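Local structure of Non-sulfated chondroitin lyase E66 (Autographa californica nucleopolyhedrovirus, 3VSN) at residues A[112-120]-A[144-152]; A[168-179]-A[195-206]. The protein degrades non-sulfated chondroitin as a lyase of the baculovirus occlusion-derived virion envelope and is essential for oral infectivity. All coordinates share one frame; numbering follows the deposited sequence.

Interaction 1. Residues A[112-120]-A[144-152]; sequences GLRIICSKL and MPEVFMNIT
Leu113 sets its CD1 methyl over the middle of the Phe148 ring, 3.7 Å from the ring centroid and 13° off the normal, a CH-pi contact made square-on to one face. With CG anti to the backbone N (chi1 -168°), the Leu113 branch is carried toward the ring; Leu113 CD2 lies 4.1 Å from Ile151 CG2, and Ile151 CD1 rests against Leu113 CB. Cys117 adds a sulfur-aromatic contact from an oblique direction, its SG 3.6 Å from Phe148 CZ. Helices 103-119 and 138-154, which carry these side chains, run roughly antiparallel (146° between their local axes) in the N-terminal alpha-helical domain of polysaccharide lyase family 8, the alpha/alpha toroid part of the enzyme. Their local axes come no closer than 11.1 Å, a spacing filled by large apolar groups, with no hydrogen bond crossing. Further along, Leu120 and Met144 meet tip to tip, Leu120 CD2 lying 3.7 Å from Met144 SD, and Ile116 CG2 passes the same sulfur at 4.1 Å. In the next shell, Trp171 of helix 161-175 packs on Cys117, Leu120 and Phe148. On the far side of helix 138-154, Glu146 forms salt bridges with Arg194 and Lys49.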
loop_
_atom_site.group_PDB
_atom_site.type_symbol
_atom_site.label_atom_id
_atom_site.label_comp_id
_atom_site.label_asym_id
_atom_site.label_seq_id
_atom_site.Cartn_x
_atom_site.Cartn_y
_atom_site.Cartn_z
ATOM N N GLY A 112 -23.975 -13.524 -25.551
ATOM C CA GLY A 112 -24.001 -12.510 -24.499
ATOM C C GLY A 112 -23.803 -11.106 -25.037
ATOM O O GLY A 112 -24.484 -10.170 -24.608
ATOM N N LEU A 113 -22.876 -10.961 -25.981
ATOM C CA LEU A 113 -22.608 -9.667 -26.615
ATOM C C LEU A 113 -23.798 -9.200 -27.456
ATOM O O LEU A 113 -24.173 -8.027 -27.401
ATOM C CB LEU A 113 -21.329 -9.723 -27.463
ATOM C CG LEU A 113 -20.752 -8.396 -27.973
ATOM C CD1 LEU A 113 -20.418 -7.453 -26.822
ATOM C CD2 LEU A 113 -19.520 -8.650 -28.830
ATOM N N ARG A 114 -24.383 -10.123 -28.222
ATOM C CA ARG A 114 -25.598 -9.854 -28.998
ATOM C C ARG A 114 -26.738 -9.360 -28.113
ATOM O O ARG A 114 -27.432 -8.405 -28.472
ATOM C CB ARG A 114 -26.061 -11.110 -29.745
ATOM C CG ARG A 114 -25.196 -11.508 -30.926
ATOM C CD ARG A 114 -25.635 -12.862 -31.461
ATOM N NE ARG A 114 -24.712 -13.376 -32.469
ATOM C CZ ARG A 114 -24.576 -14.661 -32.778
ATOM N NH1 ARG A 114 -25.301 -15.580 -32.152
ATOM N NH2 ARG A 114 -23.710 -15.030 -33.712
ATOM N N ILE A 115 -26.926 -10.012 -26.964
ATOM C CA ILE A 115 -27.982 -9.637 -26.019
ATOM C C ILE A 115 -27.791 -8.199 -25.520
ATOM O O ILE A 115 -28.741 -7.414 -25.509
ATOM C CB ILE A 115 -28.101 -10.638 -24.841
ATOM C CG1 ILE A 115 -28.592 -12.004 -25.341
ATOM C CG2 ILE A 115 -29.058 -10.116 -23.780
ATOM C CD1 ILE A 115 -28.363 -13.148 -24.371
ATOM N N ILE A 116 -26.562 -7.855 -25.138
ATOM C CA ILE A 116 -26.240 -6.491 -24.697
ATOM C C ILE A 116 -26.498 -5.456 -25.799
ATOM O O ILE A 116 -27.099 -4.409 -25.544
ATOM C CB ILE A 116 -24.784 -6.380 -24.179
ATOM C CG1 ILE A 116 -24.612 -7.203 -22.899
ATOM C CG2 ILE A 116 -24.409 -4.925 -23.914
ATOM C CD1 ILE A 116 -23.170 -7.404 -22.480
ATOM N N CYS A 117 -26.054 -5.759 -27.018
ATOM C CA CYS A 117 -26.236 -4.860 -28.160
ATOM C C CYS A 117 -27.707 -4.578 -28.467
ATOM O O CYS A 117 -28.057 -3.465 -28.857
ATOM C CB CYS A 117 -25.520 -5.402 -29.397
ATOM S SG CYS A 117 -23.722 -5.277 -29.277
ATOM N N SER A 118 -28.559 -5.582 -28.267
ATOM C CA SER A 118 -29.998 -5.435 -28.495
ATOM C C SER A 118 -30.684 -4.566 -27.435
ATOM O O SER A 118 -31.810 -4.112 -27.642
ATOM C CB SER A 118 -30.678 -6.807 -28.577
ATOM O OG SER A 118 -30.848 -7.375 -27.289
ATOM N N LYS A 119 -30.012 -4.339 -26.306
ATOM C CA LYS A 119 -30.571 -3.522 -25.227
ATOM C C LYS A 119 -30.119 -2.062 -25.283
ATOM O O LYS A 119 -30.765 -1.191 -24.697
ATOM C CB LYS A 119 -30.236 -4.114 -23.852
ATOM C CG LYS A 119 -30.782 -5.512 -23.595
ATOM C CD LYS A 119 -32.304 -5.548 -23.554
ATOM C CE LYS A 119 -32.800 -6.971 -23.363
ATOM N NZ LYS A 119 -34.267 -7.093 -23.585
ATOM N N LEU A 120 -29.015 -1.802 -25.983
ATOM C CA LEU A 120 -28.424 -0.464 -26.031
ATOM C C LEU A 120 -29.212 0.494 -26.929
ATOM O O LEU A 120 -29.493 0.168 -28.086
ATOM C CB LEU A 120 -26.955 -0.525 -26.480
ATOM C CG LEU A 120 -25.920 -1.157 -25.542
ATOM C CD1 LEU A 120 -24.577 -1.284 -26.249
ATOM C CD2 LEU A 120 -25.767 -0.359 -24.253
ATOM N N MET A 144 -18.394 -1.872 -19.798
ATOM C CA MET A 144 -18.960 -2.404 -21.042
ATOM C C MET A 144 -18.000 -2.394 -22.246
ATOM O O MET A 144 -17.902 -3.401 -22.943
ATOM C CB MET A 144 -20.282 -1.715 -21.390
ATOM C CG MET A 144 -21.050 -2.389 -22.519
ATOM S SD MET A 144 -22.499 -1.433 -22.994
ATOM C CE MET A 144 -21.739 -0.054 -23.855
ATOM N N PRO A 145 -17.286 -1.273 -22.496
ATOM C CA PRO A 145 -16.334 -1.308 -23.611
ATOM C C PRO A 145 -15.253 -2.384 -23.455
ATOM O O PRO A 145 -14.791 -2.937 -24.453
ATOM C CB PRO A 145 -15.725 0.094 -23.591
ATOM C CG PRO A 145 -16.809 0.943 -23.017
ATOM C CD PRO A 145 -17.393 0.085 -21.928
ATOM N N GLU A 146 -14.879 -2.686 -22.212
ATOM C CA GLU A 146 -13.954 -3.787 -21.920
ATOM C C GLU A 146 -14.538 -5.152 -22.295
ATOM O O GLU A 146 -13.798 -6.051 -22.701
ATOM C CB GLU A 146 -13.507 -3.754 -20.452
ATOM C CG GLU A 146 -12.578 -2.586 -20.135
ATOM C CD GLU A 146 -12.330 -2.367 -18.647
ATOM O OE1 GLU A 146 -13.049 -2.942 -17.799
ATOM O OE2 GLU A 146 -11.403 -1.596 -18.323
ATOM N N VAL A 147 -15.858 -5.300 -22.171
ATOM C CA VAL A 147 -16.548 -6.529 -22.586
ATOM C C VAL A 147 -16.403 -6.742 -24.094
ATOM O O VAL A 147 -16.014 -7.825 -24.537
ATOM C CB VAL A 147 -18.043 -6.519 -22.191
ATOM C CG1 VAL A 147 -18.763 -7.744 -22.739
ATOM C CG2 VAL A 147 -18.192 -6.462 -20.679
ATOM N N PHE A 148 -16.703 -5.698 -24.868
ATOM C CA PHE A 148 -16.550 -5.731 -26.322
ATOM C C PHE A 148 -15.137 -6.153 -26.710
ATOM O O PHE A 148 -14.955 -7.047 -27.543
ATOM C CB PHE A 148 -16.876 -4.365 -26.934
ATOM C CG PHE A 148 -18.350 -4.103 -27.097
ATOM C CD1 PHE A 148 -18.990 -4.397 -28.300
ATOM C CD2 PHE A 148 -19.096 -3.551 -26.061
ATOM C CE1 PHE A 148 -20.346 -4.155 -28.459
ATOM C CE2 PHE A 148 -20.454 -3.306 -26.215
ATOM C CZ PHE A 148 -21.079 -3.607 -27.419
ATOM N N MET A 149 -14.146 -5.519 -26.083
ATOM C CA MET A 149 -12.747 -5.792 -26.376
ATOM C C MET A 149 -12.344 -7.232 -26.037
ATOM O O MET A 149 -11.765 -7.926 -26.873
ATOM C CB MET A 149 -11.846 -4.790 -25.647
ATOM C CG MET A 149 -10.368 -4.975 -25.941
ATOM S SD MET A 149 -9.368 -3.730 -25.120
ATOM C CE MET A 149 -7.755 -4.131 -25.772
ATOM N N ASN A 150 -12.660 -7.676 -24.819
ATOM C CA ASN A 150 -12.299 -9.023 -24.371
ATOM C C ASN A 150 -12.931 -10.129 -25.221
ATOM O O ASN A 150 -12.244 -11.068 -25.627
ATOM C CB ASN A 150 -12.634 -9.225 -22.889
ATOM C CG ASN A 150 -11.607 -8.591 -21.964
ATOM O OD1 ASN A 150 -11.640 -7.387 -21.706
ATOM N ND2 ASN A 150 -10.689 -9.405 -21.455
ATOM N N ILE A 151 -14.229 -10.002 -25.500
ATOM C CA ILE A 151 -14.948 -10.998 -26.302
ATOM C C ILE A 151 -14.393 -11.066 -27.728
ATOM O O ILE A 151 -14.048 -12.148 -28.210
ATOM C CB ILE A 151 -16.484 -10.765 -26.289
ATOM C CG1 ILE A 151 -17.038 -11.031 -24.885
ATOM C CG2 ILE A 151 -17.179 -11.675 -27.299
ATOM C CD1 ILE A 151 -18.530 -10.803 -24.719
ATOM N N THR A 152 -14.276 -9.910 -28.380
ATOM C CA THR A 152 -13.761 -9.833 -29.749
ATOM C C THR A 152 -12.371 -10.476 -29.897
ATOM O O THR A 152 -12.146 -11.271 -30.815
ATOM C CB THR A 152 -13.744 -8.379 -30.271
ATOM O OG1 THR A 152 -15.072 -7.842 -30.230
ATOM C CG2 THR A 152 -13.224 -8.314 -31.705
#

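Interaction 2. Residues A[168-179]-A[195-206]; sequences TRYWLGLYLPTA and MGVPYTYSQMLR. Unlike the reference sequence in segment 195-206: Met204 (reference Ile).
Leu176 drives its two methyls into helix 189-205: CD1 meets Met195 CE at 3.6 Å, and CD2 lies 3.7 Å from Tyr199 CB. Having just left helical geometry, the chain at 176-179 passes across one face of the Tyr199 ring. Ala179 N sits over the ring centre, 3.4 Å above its plane, with Thr178 C nearer the rim of the same face, while Leu176 O approaches the edge. Toward the C-terminal end of 195-206, the side chains of Leu205 and Thr168 cross at about a right angle, Leu205 CD1 lying 3.7 Å from Thr168 CG2. At the polar edge each arginine bonds to a backbone carbonyl of the other segment. Arg206, extended from CG to NE, points an N-H of NH2 at a lone pair of Arg169 O (3.0 Å, N-H...O 151°), an oxygen that also accepts from Gly173 N; Arg169, bent at chi3, sends NH2 to Leu205 O at 3.1 Å, from above the carbonyl plane. Ser202 OG and Gln203 OE1 both accept from Arg206 NH1, which helps fix the guanidinium. Within the alpha/alpha toroid the two helices' N-to-C directions differ by 131°; helices 138-154 and 262-269 touch them, and strands 181-182 and 185-186 lie in their connection.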
loop_
_atom_site.group_PDB
_atom_site.type_symbol
_atom_site.label_atom_id
_atom_site.label_comp_id
_atom_site.label_asym_id
_atom_site.label_seq_id
_atom_site.Cartn_x
_atom_site.Cartn_y
_atom_site.Cartn_z
ATOM N N THR A 168 -18.292 -4.272 -32.157
ATOM C CA THR A 168 -17.365 -3.386 -31.447
ATOM C C THR A 168 -17.185 -2.052 -32.186
ATOM O O THR A 168 -17.350 -0.987 -31.590
ATOM C CB THR A 168 -16.007 -4.079 -31.189
ATOM O OG1 THR A 168 -16.213 -5.210 -30.334
ATOM C CG2 THR A 168 -15.016 -3.125 -30.516
ATOM N N ARG A 169 -16.872 -2.117 -33.479
ATOM C CA ARG A 169 -16.711 -0.912 -34.303
ATOM C C ARG A 169 -17.951 -0.024 -34.247
ATOM O O ARG A 169 -17.841 1.189 -34.063
ATOM C CB ARG A 169 -16.381 -1.273 -35.758
ATOM C CG ARG A 169 -14.941 -1.710 -35.986
ATOM C CD ARG A 169 -14.625 -1.856 -37.469
ATOM N NE ARG A 169 -15.280 -3.028 -38.043
ATOM C CZ ARG A 169 -14.698 -4.213 -38.220
ATOM N NH1 ARG A 169 -15.395 -5.207 -38.741
ATOM N NH2 ARG A 169 -13.424 -4.409 -37.886
ATOM N N TYR A 170 -19.130 -0.625 -34.386
ATOM C CA TYR A 170 -20.356 0.161 -34.377
ATOM C C TYR A 170 -20.724 0.713 -33.000
ATOM O O TYR A 170 -20.929 1.913 -32.850
ATOM C CB TYR A 170 -21.547 -0.603 -34.963
ATOM C CG TYR A 170 -22.768 0.287 -35.054
ATOM C CD1 TYR A 170 -23.732 0.293 -34.045
ATOM C CD2 TYR A 170 -22.932 1.159 -36.130
ATOM C CE1 TYR A 170 -24.839 1.125 -34.119
ATOM C CE2 TYR A 170 -24.033 1.995 -36.211
ATOM C CZ TYR A 170 -24.979 1.975 -35.208
ATOM O OH TYR A 170 -26.068 2.806 -35.294
ATOM N N TRP A 171 -20.827 -0.165 -32.007
ATOM C CA TRP A 171 -21.353 0.236 -30.704
ATOM C C TRP A 171 -20.415 1.083 -29.889
ATOM O O TRP A 171 -20.860 1.976 -29.159
ATOM C CB TRP A 171 -21.880 -0.965 -29.926
ATOM C CG TRP A 171 -23.167 -1.469 -30.531
ATOM C CD1 TRP A 171 -23.351 -2.594 -31.332
ATOM C CD2 TRP A 171 -24.491 -0.837 -30.447
ATOM N NE1 TRP A 171 -24.663 -2.709 -31.721
ATOM C CE2 TRP A 171 -25.401 -1.688 -31.225
ATOM C CE3 TRP A 171 -24.996 0.304 -29.822
ATOM C CZ2 TRP A 171 -26.752 -1.391 -31.356
ATOM C CZ3 TRP A 171 -26.361 0.591 -29.961
ATOM C CH2 TRP A 171 -27.216 -0.238 -30.709
ATOM N N LEU A 172 -19.115 0.841 -30.022
ATOM C CA LEU A 172 -18.136 1.698 -29.357
ATOM C C LEU A 172 -18.001 3.015 -30.112
ATOM O O LEU A 172 -17.716 4.045 -29.509
ATOM C CB LEU A 172 -16.785 0.998 -29.168
ATOM C CG LEU A 172 -16.773 -0.241 -28.257
ATOM C CD1 LEU A 172 -15.349 -0.577 -27.837
ATOM C CD2 LEU A 172 -17.650 -0.061 -27.022
ATOM N N GLY A 173 -18.230 2.979 -31.425
ATOM C CA GLY A 173 -18.316 4.201 -32.227
ATOM C C GLY A 173 -19.361 5.151 -31.669
ATOM O O GLY A 173 -19.172 6.368 -31.676
ATOM N N LEU A 174 -20.455 4.585 -31.165
ATOM C CA LEU A 174 -21.515 5.367 -30.541
ATOM C C LEU A 174 -21.223 5.717 -29.080
ATOM O O LEU A 174 -21.343 6.878 -28.689
ATOM C CB LEU A 174 -22.860 4.641 -30.639
ATOM C CG LEU A 174 -23.553 4.520 -32.001
ATOM C CD1 LEU A 174 -24.855 3.757 -31.828
ATOM C CD2 LEU A 174 -23.817 5.878 -32.639
ATOM N N TYR A 175 -20.844 4.717 -28.283
ATOM C CA TYR A 175 -20.735 4.883 -26.828
ATOM C C TYR A 175 -19.376 5.372 -26.329
ATOM O O TYR A 175 -19.268 5.889 -25.216
ATOM C CB TYR A 175 -21.161 3.602 -26.106
ATOM C CG TYR A 175 -22.660 3.489 -26.003
ATOM C CD1 TYR A 175 -23.419 3.020 -27.078
ATOM C CD2 TYR A 175 -23.328 3.881 -24.844
ATOM C CE1 TYR A 175 -24.795 2.931 -26.994
ATOM C CE2 TYR A 175 -24.709 3.793 -24.749
ATOM C CZ TYR A 175 -25.435 3.317 -25.828
ATOM O OH TYR A 175 -26.803 3.231 -25.744
ATOM N N LEU A 176 -18.354 5.209 -27.161
ATOM C CA LEU A 176 -17.011 5.680 -26.851
ATOM C C LEU A 176 -16.422 6.343 -28.104
ATOM O O LEU A 176 -15.449 5.845 -28.680
ATOM C CB LEU A 176 -16.154 4.499 -26.370
ATOM C CG LEU A 176 -14.825 4.714 -25.643
ATOM C CD1 LEU A 176 -15.004 5.577 -24.401
ATOM C CD2 LEU A 176 -14.216 3.368 -25.270
ATOM N N PRO A 177 -17.030 7.470 -28.546
ATOM C CA PRO A 177 -16.655 8.099 -29.823
ATOM C C PRO A 177 -15.228 8.654 -29.849
ATOM O O PRO A 177 -14.622 8.736 -30.920
ATOM C CB PRO A 177 -17.681 9.226 -29.979
ATOM C CG PRO A 177 -18.153 9.517 -28.597
ATOM C CD PRO A 177 -18.118 8.207 -27.874
ATOM N N THR A 178 -14.717 9.052 -28.685
ATOM C CA THR A 178 -13.299 9.377 -28.522
ATOM C C THR A 178 -12.768 8.626 -27.300
ATOM O O THR A 178 -13.530 7.967 -26.595
ATOM C CB THR A 178 -13.044 10.891 -28.331
ATOM O OG1 THR A 178 -13.406 11.275 -26.999
ATOM C CG2 THR A 178 -13.818 11.734 -29.350
ATOM N N ALA A 179 -11.465 8.739 -27.053
ATOM C CA ALA A 179 -10.828 8.118 -25.892
ATOM C C ALA A 179 -11.326 8.665 -24.549
ATOM O O ALA A 179 -11.235 7.983 -23.521
ATOM C CB ALA A 179 -9.318 8.263 -25.994
ATOM N N MET A 195 -10.923 3.846 -20.289
ATOM C CA MET A 195 -11.559 4.077 -21.594
ATOM C C MET A 195 -10.611 4.003 -22.788
ATOM O O MET A 195 -10.980 3.500 -23.849
ATOM C CB MET A 195 -12.252 5.438 -21.602
ATOM C CG MET A 195 -13.432 5.548 -20.655
ATOM S SD MET A 195 -13.773 7.262 -20.213
ATOM C CE MET A 195 -14.453 7.914 -21.737
ATOM N N GLY A 196 -9.397 4.517 -22.620
ATOM C CA GLY A 196 -8.440 4.592 -23.722
ATOM C C GLY A 196 -8.030 3.253 -24.306
ATOM O O GLY A 196 -7.694 3.171 -25.487
ATOM N N VAL A 197 -8.054 2.205 -23.482
ATOM C CA VAL A 197 -7.621 0.874 -23.914
ATOM C C VAL A 197 -8.573 0.245 -24.954
ATOM O O VAL A 197 -8.126 -0.098 -26.054
ATOM C CB VAL A 197 -7.363 -0.078 -22.716
ATOM C CG1 VAL A 197 -6.988 -1.470 -23.203
ATOM C CG2 VAL A 197 -6.269 0.477 -21.811
ATOM N N PRO A 198 -9.876 0.089 -24.620
ATOM C CA PRO A 198 -10.790 -0.412 -25.653
ATOM C C PRO A 198 -11.024 0.583 -26.790
ATOM O O PRO A 198 -11.270 0.159 -27.923
ATOM C CB PRO A 198 -12.093 -0.678 -24.887
ATOM C CG PRO A 198 -11.996 0.151 -23.652
ATOM C CD PRO A 198 -10.538 0.158 -23.303
ATOM N N TYR A 199 -10.946 1.884 -26.506
ATOM C CA TYR A 199 -11.067 2.871 -27.582
ATOM C C TYR A 199 -9.968 2.696 -28.630
ATOM O O TYR A 199 -10.262 2.644 -29.829
ATOM C CB TYR A 199 -11.086 4.321 -27.080
ATOM C CG TYR A 199 -11.056 5.307 -28.236
ATOM C CD1 TYR A 199 -12.213 5.588 -28.964
ATOM C CD2 TYR A 199 -9.864 5.918 -28.629
ATOM C CE1 TYR A 199 -12.187 6.466 -30.038
ATOM C CE2 TYR A 199 -9.829 6.801 -29.698
ATOM C CZ TYR A 199 -10.995 7.072 -30.395
ATOM O OH TYR A 199 -10.969 7.943 -31.455
ATOM N N THR A 200 -8.715 2.620 -28.182
ATOM C CA THR A 200 -7.586 2.419 -29.091
ATOM C C THR A 200 -7.779 1.161 -29.940
ATOM O O THR A 200 -7.561 1.190 -31.157
ATOM C CB THR A 200 -6.244 2.353 -28.333
ATOM O OG1 THR A 200 -6.009 3.603 -27.682
ATOM C CG2 THR A 200 -5.087 2.075 -29.287
ATOM N N TYR A 201 -8.196 0.070 -29.299
ATOM C CA TYR A 201 -8.486 -1.167 -30.014
ATOM C C TYR A 201 -9.598 -0.989 -31.058
ATOM O O TYR A 201 -9.481 -1.497 -32.176
ATOM C CB TYR A 201 -8.815 -2.313 -29.050
ATOM C CG TYR A 201 -9.135 -3.614 -29.761
ATOM C CD1 TYR A 201 -8.188 -4.239 -30.577
ATOM C CD2 TYR A 201 -10.388 -4.210 -29.630
ATOM C CE1 TYR A 201 -8.484 -5.424 -31.238
ATOM C CE2 TYR A 201 -10.691 -5.393 -30.284
ATOM C CZ TYR A 201 -9.743 -5.991 -31.087
ATOM O OH TYR A 201 -10.055 -7.167 -31.724
ATOM N N SER A 202 -10.655 -0.257 -30.705
ATOM C CA SER A 202 -11.749 -0.002 -31.651
ATOM C C SER A 202 -11.259 0.754 -32.889
ATOM O O SER A 202 -11.702 0.474 -34.004
ATOM C CB SER A 202 -12.931 0.718 -30.988
ATOM O OG SER A 202 -12.644 2.080 -30.716
ATOM N N GLN A 203 -10.335 1.693 -32.688
ATOM C CA GLN A 203 -9.722 2.424 -33.800
ATOM C C GLN A 203 -8.826 1.538 -34.668
ATOM O O GLN A 203 -8.777 1.702 -35.892
ATOM C CB GLN A 203 -8.954 3.647 -33.295
ATOM C CG GLN A 203 -9.833 4.815 -32.874
ATOM C CD GLN A 203 -10.483 5.526 -34.050
ATOM O OE1 GLN A 203 -11.518 5.095 -34.561
ATOM N NE2 GLN A 203 -9.883 6.631 -34.473
ATOM N N MET A 204 -8.128 0.595 -34.039
ATOM C CA MET A 204 -7.317 -0.374 -34.774
ATOM C C MET A 204 -8.197 -1.275 -35.642
ATOM O O MET A 204 -7.833 -1.601 -36.776
ATOM C CB MET A 204 -6.472 -1.212 -33.817
ATOM C CG MET A 204 -5.421 -0.415 -33.061
ATOM S SD MET A 204 -4.574 -1.427 -31.837
ATOM C CE MET A 204 -3.431 -2.321 -32.884
ATOM N N LEU A 205 -9.358 -1.661 -35.108
ATOM C CA LEU A 205 -10.342 -2.444 -35.864
ATOM C C LEU A 205 -10.876 -1.690 -37.086
ATOM O O LEU A 205 -11.215 -2.306 -38.099
ATOM C CB LEU A 205 -11.507 -2.872 -34.969
ATOM C CG LEU A 205 -11.263 -3.979 -33.938
ATOM C CD1 LEU A 205 -12.499 -4.115 -33.067
ATOM C CD2 LEU A 205 -10.923 -5.312 -34.599
ATOM N N ARG A 206 -10.945 -0.362 -36.976
ATOM C CA ARG A 206 -11.369 0.506 -38.079
ATOM C C ARG A 206 -10.251 0.738 -39.101
ATOM O O ARG A 206 -10.473 1.361 -40.139
ATOM C CB ARG A 206 -11.891 1.847 -37.545
ATOM C CG ARG A 206 -13.162 1.730 -36.720
ATOM C CD ARG A 206 -13.675 3.077 -36.235
ATOM N NE ARG A 206 -14.707 2.878 -35.224
ATOM C CZ ARG A 206 -14.497 2.926 -33.909
ATOM N NH1 ARG A 206 -13.294 3.207 -33.428
ATOM N NH2 ARG A 206 -15.503 2.706 -33.076
HETATM O O HOH W 1 -14.883 3.858 -30.683
HETATM O O HOH W 2 -13.069 8.718 -33.346
#

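How the interactions relate
Interactions 1 and 2 follow in series along the chain, with centres 12 Å apart, and they meet where 168-179 touches both segments of interaction 1 and 195-206 touches 144-152. Thr152 OG1 and Thr168 OG1 are 2.9 Å apart, a probable hydrogen bond between the two contacts. Trp171 makes a second junction: its CD1 is 3.4 Å from Cys117 SG and its CH2 3.5 Å from Leu120 O. Tyr201 makes a third, with OH 3.4 Å from Thr152 CG2. Interaction 1 lies away from the catalytic residues, whereas in 195-206 the Met195 side chain is about 4 Å from that of the proton acceptor Asn191 and about 12 Å from that of the proton donor Tyr254.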